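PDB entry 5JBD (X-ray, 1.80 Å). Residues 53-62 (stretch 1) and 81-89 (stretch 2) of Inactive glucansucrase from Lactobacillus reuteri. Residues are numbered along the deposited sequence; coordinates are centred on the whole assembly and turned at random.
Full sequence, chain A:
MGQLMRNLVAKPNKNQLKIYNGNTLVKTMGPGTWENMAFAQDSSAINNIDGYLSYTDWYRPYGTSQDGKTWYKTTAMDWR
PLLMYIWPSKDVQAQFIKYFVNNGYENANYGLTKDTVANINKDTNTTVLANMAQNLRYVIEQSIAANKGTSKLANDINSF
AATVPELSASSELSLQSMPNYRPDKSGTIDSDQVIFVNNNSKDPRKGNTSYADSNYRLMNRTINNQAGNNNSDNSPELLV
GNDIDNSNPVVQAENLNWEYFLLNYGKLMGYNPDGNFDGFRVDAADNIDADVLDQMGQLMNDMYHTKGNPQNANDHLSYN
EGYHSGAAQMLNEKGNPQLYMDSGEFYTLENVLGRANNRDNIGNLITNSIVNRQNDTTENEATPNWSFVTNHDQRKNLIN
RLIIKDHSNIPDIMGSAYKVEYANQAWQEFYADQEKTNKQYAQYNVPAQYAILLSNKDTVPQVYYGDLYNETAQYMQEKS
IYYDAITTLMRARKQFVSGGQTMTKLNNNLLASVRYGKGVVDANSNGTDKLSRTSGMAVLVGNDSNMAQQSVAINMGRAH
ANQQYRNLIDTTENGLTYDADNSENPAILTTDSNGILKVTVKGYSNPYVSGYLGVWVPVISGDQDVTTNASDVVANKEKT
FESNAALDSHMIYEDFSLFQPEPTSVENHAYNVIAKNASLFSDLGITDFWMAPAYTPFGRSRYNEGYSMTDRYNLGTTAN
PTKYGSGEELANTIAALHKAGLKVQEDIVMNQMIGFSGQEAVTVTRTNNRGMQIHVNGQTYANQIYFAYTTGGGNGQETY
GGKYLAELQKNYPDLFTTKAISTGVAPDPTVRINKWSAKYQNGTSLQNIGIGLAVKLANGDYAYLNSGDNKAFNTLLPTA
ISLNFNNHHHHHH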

ATOM      1  N   LEU A  53      13.548  26.002  17.099  1.00 32.07           N
ATOM      2  CA  LEU A  53      12.245  26.455  17.603  1.00 33.25           C
ATOM      3  C   LEU A  53      11.182  26.424  16.507  1.00 32.90           C
ATOM      4  O   LEU A  53      11.479  26.719  15.351  1.00 32.34           O
ATOM      5  CB  LEU A  53      12.349  27.882  18.143  1.00 34.77           C
ATOM      6  CG  LEU A  53      13.248  28.156  19.360  1.00 36.15           C
ATOM      7  CD1 LEU A  53      12.891  29.511  19.949  1.00 37.50           C
ATOM      8  CD2 LEU A  53      13.256  27.075  20.432  1.00 36.07           C
ATOM      9  N   SER A  54       9.946  26.101  16.895  1.00 32.31           N
ATOM     10  CA  SER A  54       8.786  26.156  16.018  1.00 31.64           C
ATOM     11  C   SER A  54       7.848  27.277  16.445  1.00 31.61           C
ATOM     12  O   SER A  54       7.541  27.399  17.627  1.00 32.19           O
ATOM     13  CB  SER A  54       8.033  24.821  16.065  1.00 31.13           C
ATOM     14  OG  SER A  54       6.803  24.921  15.376  1.00 30.45           O
ATOM     15  N   TYR A  55       7.336  28.059  15.494  1.00 31.51           N
ATOM     16  CA  TYR A  55       6.379  29.127  15.812  1.00 32.42           C
ATOM     17  C   TYR A  55       5.109  28.642  16.507  1.00 31.93           C
ATOM     18  O   TYR A  55       4.518  29.388  17.260  1.00 33.37           O
ATOM     19  CB  TYR A  55       6.003  29.957  14.580  1.00 32.87           C
ATOM     20  CG  TYR A  55       7.098  30.895  14.151  1.00 34.65           C
ATOM     21  CD1 TYR A  55       7.405  32.034  14.909  1.00 35.44           C
ATOM     22  CD2 TYR A  55       7.839  30.649  12.989  1.00 35.47           C
ATOM     23  CE1 TYR A  55       8.422  32.894  14.527  1.00 36.44           C
ATOM     24  CE2 TYR A  55       8.853  31.511  12.596  1.00 36.22           C
ATOM     25  CZ  TYR A  55       9.140  32.624  13.363  1.00 36.57           C
ATOM     26  OH  TYR A  55      10.149  33.461  12.988  1.00 38.08           O
ATOM     27  N   THR A  56       4.692  27.408  16.262  1.00 31.42           N
ATOM     28  CA  THR A  56       3.485  26.857  16.891  1.00 31.52           C
ATOM     29  C   THR A  56       3.746  26.164  18.234  1.00 31.77           C
ATOM     30  O   THR A  56       2.817  25.650  18.841  1.00 31.31           O
ATOM     31  CB  THR A  56       2.753  25.884  15.925  1.00 31.08           C
ATOM     32  OG1 THR A  56       3.671  24.891  15.443  1.00 29.56           O
ATOM     33  CG2 THR A  56       2.188  26.663  14.757  1.00 31.96           C
ATOM     34  N   ASP A  57       4.997  26.153  18.695  1.00 32.48           N
ATOM     35  CA  ASP A  57       5.337  25.617  20.011  1.00 32.79           C
ATOM     36  C   ASP A  57       5.142  26.667  21.107  1.00 32.06           C
ATOM     37  O   ASP A  57       4.810  27.819  20.846  1.00 31.68           O
ATOM     38  CB  ASP A  57       6.774  25.048  20.025  1.00 34.42           C
ATOM     39  CG  ASP A  57       6.843  23.583  19.606  1.00 36.63           C
ATOM     40  OD1 ASP A  57       5.790  22.938  19.389  1.00 37.85           O
ATOM     41  OD2 ASP A  57       7.971  23.081  19.454  1.00 38.54           O
ATOM     42  N   TRP A  58       5.332  26.221  22.343  1.00 31.13           N
ATOM     43  CA  TRP A  58       5.094  27.001  23.512  1.00 31.11           C
ATOM     44  C   TRP A  58       6.368  27.106  24.356  1.00 30.52           C
ATOM     45  O   TRP A  58       7.316  26.318  24.203  1.00 29.63           O
ATOM     46  CB  TRP A  58       3.971  26.339  24.316  1.00 31.84           C
ATOM     47  CG  TRP A  58       2.615  26.346  23.652  1.00 32.11           C
ATOM     48  CD1 TRP A  58       2.284  25.887  22.385  1.00 32.48           C
ATOM     49  CD2 TRP A  58       1.393  26.780  24.237  1.00 32.61           C
ATOM     50  NE1 TRP A  58       0.949  26.053  22.153  1.00 31.70           N
ATOM     51  CE2 TRP A  58       0.375  26.590  23.270  1.00 32.63           C
ATOM     52  CE3 TRP A  58       1.055  27.318  25.480  1.00 33.60           C
ATOM     53  CZ2 TRP A  58      -0.940  26.916  23.515  1.00 33.52           C
ATOM     54  CZ3 TRP A  58      -0.256  27.643  25.725  1.00 34.31           C
ATOM     55  CH2 TRP A  58      -1.245  27.444  24.738  1.00 33.57           C
ATOM     56  N   TYR A  59       6.375  28.093  25.251  1.00 30.25           N
ATOM     57  CA  TYR A  59       7.457  28.277  26.235  1.00 30.19           C
ATOM     58  C   TYR A  59       6.908  28.811  27.553  1.00 30.24           C
ATOM     59  O   TYR A  59       5.738  29.209  27.644  1.00 29.95           O
ATOM     60  CB  TYR A  59       8.544  29.201  25.677  1.00 30.21           C
ATOM     61  CG  TYR A  59       8.280  30.686  25.856  1.00 30.25           C
ATOM     62  CD1 TYR A  59       7.152  31.286  25.324  1.00 29.73           C
ATOM     63  CD2 TYR A  59       9.180  31.502  26.565  1.00 30.71           C
ATOM     64  CE1 TYR A  59       6.915  32.639  25.496  1.00 30.32           C
ATOM     65  CE2 TYR A  59       8.954  32.854  26.714  1.00 30.83           C
ATOM     66  CZ  TYR A  59       7.812  33.416  26.180  1.00 30.82           C
ATOM     67  OH  TYR A  59       7.564  34.764  26.319  1.00 31.24           O
ATOM     68  N   ARG A  60       7.757  28.801  28.576  1.00 30.73           N
ATOM     69  CA  ARG A  60       7.402  29.340  29.885  1.00 31.61           C
ATOM     70  C   ARG A  60       8.095  30.682  30.057  1.00 31.89           C
ATOM     71  O   ARG A  60       9.315  30.714  30.246  1.00 32.23           O
ATOM     72  CB  ARG A  60       7.842  28.379  30.991  1.00 32.04           C
ATOM     73  CG  ARG A  60       7.492  28.859  32.397  1.00 32.96           C
ATOM     74  CD  ARG A  60       8.101  27.968  33.460  1.00 33.68           C
ATOM     75  NE  ARG A  60       7.999  28.565  34.793  1.00 34.69           N
ATOM     76  CZ  ARG A  60       8.505  28.023  35.899  1.00 36.18           C
ATOM     77  NH1 ARG A  60       9.173  26.862  35.853  1.00 36.04           N
ATOM     78  NH2 ARG A  60       8.358  28.654  37.065  1.00 37.33           N
ATOM     79  N   PRO A  61       7.337  31.799  29.982  1.00 32.41           N
ATOM     80  CA  PRO A  61       7.973  33.087  30.312  1.00 33.28           C
ATOM     81  C   PRO A  61       8.233  33.176  31.802  1.00 33.85           C
ATOM     82  O   PRO A  61       7.661  32.392  32.571  1.00 32.97           O
ATOM     83  CB  PRO A  61       6.919  34.125  29.902  1.00 33.72           C
ATOM     84  CG  PRO A  61       5.616  33.402  30.027  1.00 33.31           C
ATOM     85  CD  PRO A  61       5.904  31.966  29.668  1.00 32.22           C
ATOM     86  N   TYR A  62       9.091  34.108  32.211  1.00 35.29           N
ATOM     87  CA  TYR A  62       9.352  34.314  33.642  1.00 36.23           C
ATOM     88  C   TYR A  62       8.074  34.763  34.360  1.00 36.50           C
ATOM     89  O   TYR A  62       7.743  34.249  35.425  1.00 37.19           O
ATOM     90  CB  TYR A  62      10.506  35.305  33.847  1.00 38.11           C
ATOM     91  CG  TYR A  62      10.880  35.530  35.308  1.00 40.15           C
ATOM     92  CD1 TYR A  62      10.238  36.508  36.053  1.00 41.25           C
ATOM     93  CD2 TYR A  62      11.873  34.767  35.940  1.00 40.96           C
ATOM     94  CE1 TYR A  62      10.563  36.739  37.381  1.00 42.74           C
ATOM     95  CE2 TYR A  62      12.207  34.993  37.278  1.00 42.67           C
ATOM     96  CZ  TYR A  62      11.545  35.980  37.992  1.00 43.35           C
ATOM     97  OH  TYR A  62      11.834  36.246  39.318  1.00 45.86           O
ATOM     98  N   PRO A  81       1.950  30.269  24.140  1.00 31.40           N
ATOM     99  CA  PRO A  81       2.341  30.057  22.759  1.00 31.10           C
ATOM    100  C   PRO A  81       3.340  31.114  22.304  1.00 31.19           C
ATOM    101  O   PRO A  81       3.176  32.317  22.612  1.00 30.54           O
ATOM    102  CB  PRO A  81       1.021  30.186  22.001  1.00 31.03           C
ATOM    103  CG  PRO A  81       0.215  31.110  22.833  1.00 32.01           C
ATOM    104  CD  PRO A  81       0.559  30.762  24.242  1.00 32.05           C
ATOM    105  N   LEU A  82       4.367  30.666  21.588  1.00 30.54           N
ATOM    106  CA  LEU A  82       5.394  31.562  21.054  1.00 30.69           C
ATOM    107  C   LEU A  82       4.799  32.650  20.143  1.00 31.86           C
ATOM    108  O   LEU A  82       5.307  33.782  20.112  1.00 31.77           O
ATOM    109  CB  LEU A  82       6.497  30.765  20.348  1.00 30.13           C
ATOM    110  CG  LEU A  82       7.487  30.015  21.256  1.00 30.22           C
ATOM    111  CD1 LEU A  82       8.246  28.920  20.512  1.00 30.15           C
ATOM    112  CD2 LEU A  82       8.458  30.988  21.902  1.00 31.01           C
ATOM    113  N   LEU A  83       3.697  32.336  19.449  1.00 32.12           N
ATOM    114  CA  LEU A  83       3.049  33.294  18.535  1.00 32.85           C
ATOM    115  C   LEU A  83       2.406  34.512  19.182  1.00 34.16           C
ATOM    116  O   LEU A  83       1.994  35.422  18.462  1.00 35.19           O
ATOM    117  CB  LEU A  83       2.019  32.590  17.628  1.00 32.70           C
ATOM    118  CG  LEU A  83       2.654  31.912  16.416  1.00 32.35           C
ATOM    119  CD1 LEU A  83       1.695  30.878  15.830  1.00 32.18           C
ATOM    120  CD2 LEU A  83       3.114  32.925  15.368  1.00 32.98           C
ATOM    121  N   MET A  84       2.293  34.531  20.511  1.00 34.25           N
ATOM    122  CA  MET A  84       1.962  35.762  21.252  1.00 35.44           C
ATOM    123  C   MET A  84       3.121  36.767  21.311  1.00 35.80           C
ATOM    124  O   MET A  84       2.879  37.956  21.588  1.00 35.69           O
ATOM    125  CB  MET A  84       1.575  35.440  22.706  1.00 35.74           C
ATOM    126  CG  MET A  84       0.158  34.963  22.884  1.00 35.78           C
ATOM    127  SD  MET A  84      -0.093  34.355  24.552  1.00 34.68           S
ATOM    128  CE  MET A  84      -0.064  35.871  25.509  1.00 35.66           C
ATOM    129  N   TYR A  85       4.355  36.274  21.126  1.00 35.04           N
ATOM    130  CA  TYR A  85       5.590  37.056  21.317  1.00 35.26           C
ATOM    131  C   TYR A  85       6.487  37.193  20.084  1.00 36.12           C
ATOM    132  O   TYR A  85       7.197  38.196  19.975  1.00 36.20           O
ATOM    133  CB  TYR A  85       6.443  36.419  22.421  1.00 35.15           C
ATOM    134  CG  TYR A  85       5.779  36.352  23.778  1.00 34.77           C
ATOM    135  CD1 TYR A  85       5.905  37.387  24.702  1.00 35.33           C
ATOM    136  CD2 TYR A  85       5.048  35.231  24.153  1.00 34.18           C
ATOM    137  CE1 TYR A  85       5.309  37.302  25.955  1.00 35.59           C
ATOM    138  CE2 TYR A  85       4.442  35.138  25.404  1.00 34.34           C
ATOM    139  CZ  TYR A  85       4.578  36.173  26.302  1.00 34.58           C
ATOM    140  OH  TYR A  85       3.967  36.107  27.537  1.00 34.88           O
ATOM    141  N   ILE A  86       6.513  36.181  19.201  1.00 34.78           N
ATOM    142  CA  ILE A  86       7.385  36.179  18.020  1.00 35.34           C
ATOM    143  C   ILE A  86       6.640  35.760  16.758  1.00 36.03           C
ATOM    144  O   ILE A  86       5.672  34.994  16.816  1.00 35.03           O
ATOM    145  CB  ILE A  86       8.623  35.263  18.196  1.00 35.08           C
ATOM    146  CG1 ILE A  86       8.229  33.800  18.441  1.00 33.99           C
ATOM    147  CG2 ILE A  86       9.484  35.757  19.347  1.00 35.39           C
ATOM    148  CD1 ILE A  86       9.398  32.844  18.390  1.00 33.78           C
ATOM    149  N   TRP A  87       7.113  36.269  15.616  1.00 38.61           N
ATOM    150  CA  TRP A  87       6.503  36.023  14.298  1.00 38.36           C
ATOM    151  C   TRP A  87       7.599  35.966  13.229  1.00 40.00           C
ATOM    152  O   TRP A  87       8.656  36.568  13.403  1.00 40.90           O
ATOM    153  CB  TRP A  87       5.498  37.129  13.948  1.00 38.95           C
ATOM    154  CG  TRP A  87       4.508  37.350  15.043  1.00 38.80           C
ATOM    155  CD1 TRP A  87       3.318  36.725  15.193  1.00 38.68           C
ATOM    156  CD2 TRP A  87       4.651  38.223  16.166  1.00 39.65           C
ATOM    157  NE1 TRP A  87       2.693  37.159  16.328  1.00 38.70           N
ATOM    158  CE2 TRP A  87       3.490  38.081  16.950  1.00 39.75           C
ATOM    159  CE3 TRP A  87       5.649  39.105  16.585  1.00 40.25           C
ATOM    160  CZ2 TRP A  87       3.293  38.789  18.139  1.00 40.97           C
ATOM    161  CZ3 TRP A  87       5.456  39.822  17.766  1.00 41.66           C
ATOM    162  CH2 TRP A  87       4.280  39.660  18.530  1.00 42.19           C
ATOM    163  N   PRO A  88       7.357  35.227  12.128  1.00 40.74           N
ATOM    164  CA  PRO A  88       8.321  35.213  11.019  1.00 41.27           C
ATOM    165  C   PRO A  88       8.490  36.554  10.299  1.00 42.86           C
ATOM    166  O   PRO A  88       9.512  36.751   9.641  1.00 43.45           O
ATOM    167  CB  PRO A  88       7.755  34.162  10.058  1.00 41.48           C
ATOM    168  CG  PRO A  88       6.315  34.020  10.418  1.00 40.98           C
ATOM    169  CD  PRO A  88       6.201  34.349  11.876  1.00 40.27           C
ATOM    170  N   SER A  89       7.514  37.457  10.419  1.00 44.03           N
ATOM    171  CA  SER A  89       7.580  38.769   9.767  1.00 46.05           C
ATOM    172  C   SER A  89       6.607  39.765  10.370  1.00 47.42           C
ATOM    173  O   SER A  89       5.699  39.388  11.119  1.00 47.16           O
ATOM    174  CB  SER A  89       7.249  38.616   8.276  1.00 46.68           C
ATOM    175  OG  SER A  89       5.904  38.182   8.108  1.00 45.43           O
TER
HETATM  176  O   HOH W   1       2.666  29.402  19.346  1.00 28.53           O

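How does Pro 81 meet the first stretch? It pairs with Trp 58 in a short antiparallel bridge of the non-hydrogen-bonded kind, their CA atoms 4.2 Å apart. Although the CA-to-CB bond of Trp 58 points away, its indole bends back so that the proline lies over one ring face. Pro 81 CD sits 3.7 Å from the centroid of the Trp 58 six-membered ring and 17° off its normal, a CH-pi contact.

What fastens the backbones together just after this bridge? Leu 82 N donates to Asp 57 O at 3.0 Å, and the 171° angle makes the bond nearly straight. The Leu 82 side chain packs on both sides of this link in sequence: CD1 lies 3.3 Å from Ser 54 O, at the start of a type I turn, and CD2 lies 3.7 Å from Tyr 59 CD1. One water adds to the link, donating to Tyr 55 O (2.8 Å) and Asp 57 O (3.1 Å) while accepting from Leu 83 N (3.1 Å). Leu 83 CD2 lies 4.2 Å from Tyr 55 CB.

Where does Tyr 85 find its partner? Its CA-to-CB bond points toward the first stretch, and its ring offers a face to the edge of Tyr 59. The planes of the Tyr 59 and Tyr 85 rings stand at 89° with their centroids 5.2 Å apart, an offset edge-to-face pair. Tyr 59 OH lies over that face, 3.3 Å from Tyr 85 CE2.

What surrounds the ring of Tyr 55? Ile 86 CD1 comes within 4.0 Å of Tyr 55 CE1. Farther along, Pro 88 covers one face, its CD 3.7 Å from the Tyr 55 ring centroid and 12° off the normal. Tyr 55 OH is 3.4 Å from Pro 88 N, but the proline nitrogen has no hydrogen to give and, as an amide nitrogen, hardly accepts one, so the two are close without a hydrogen bond.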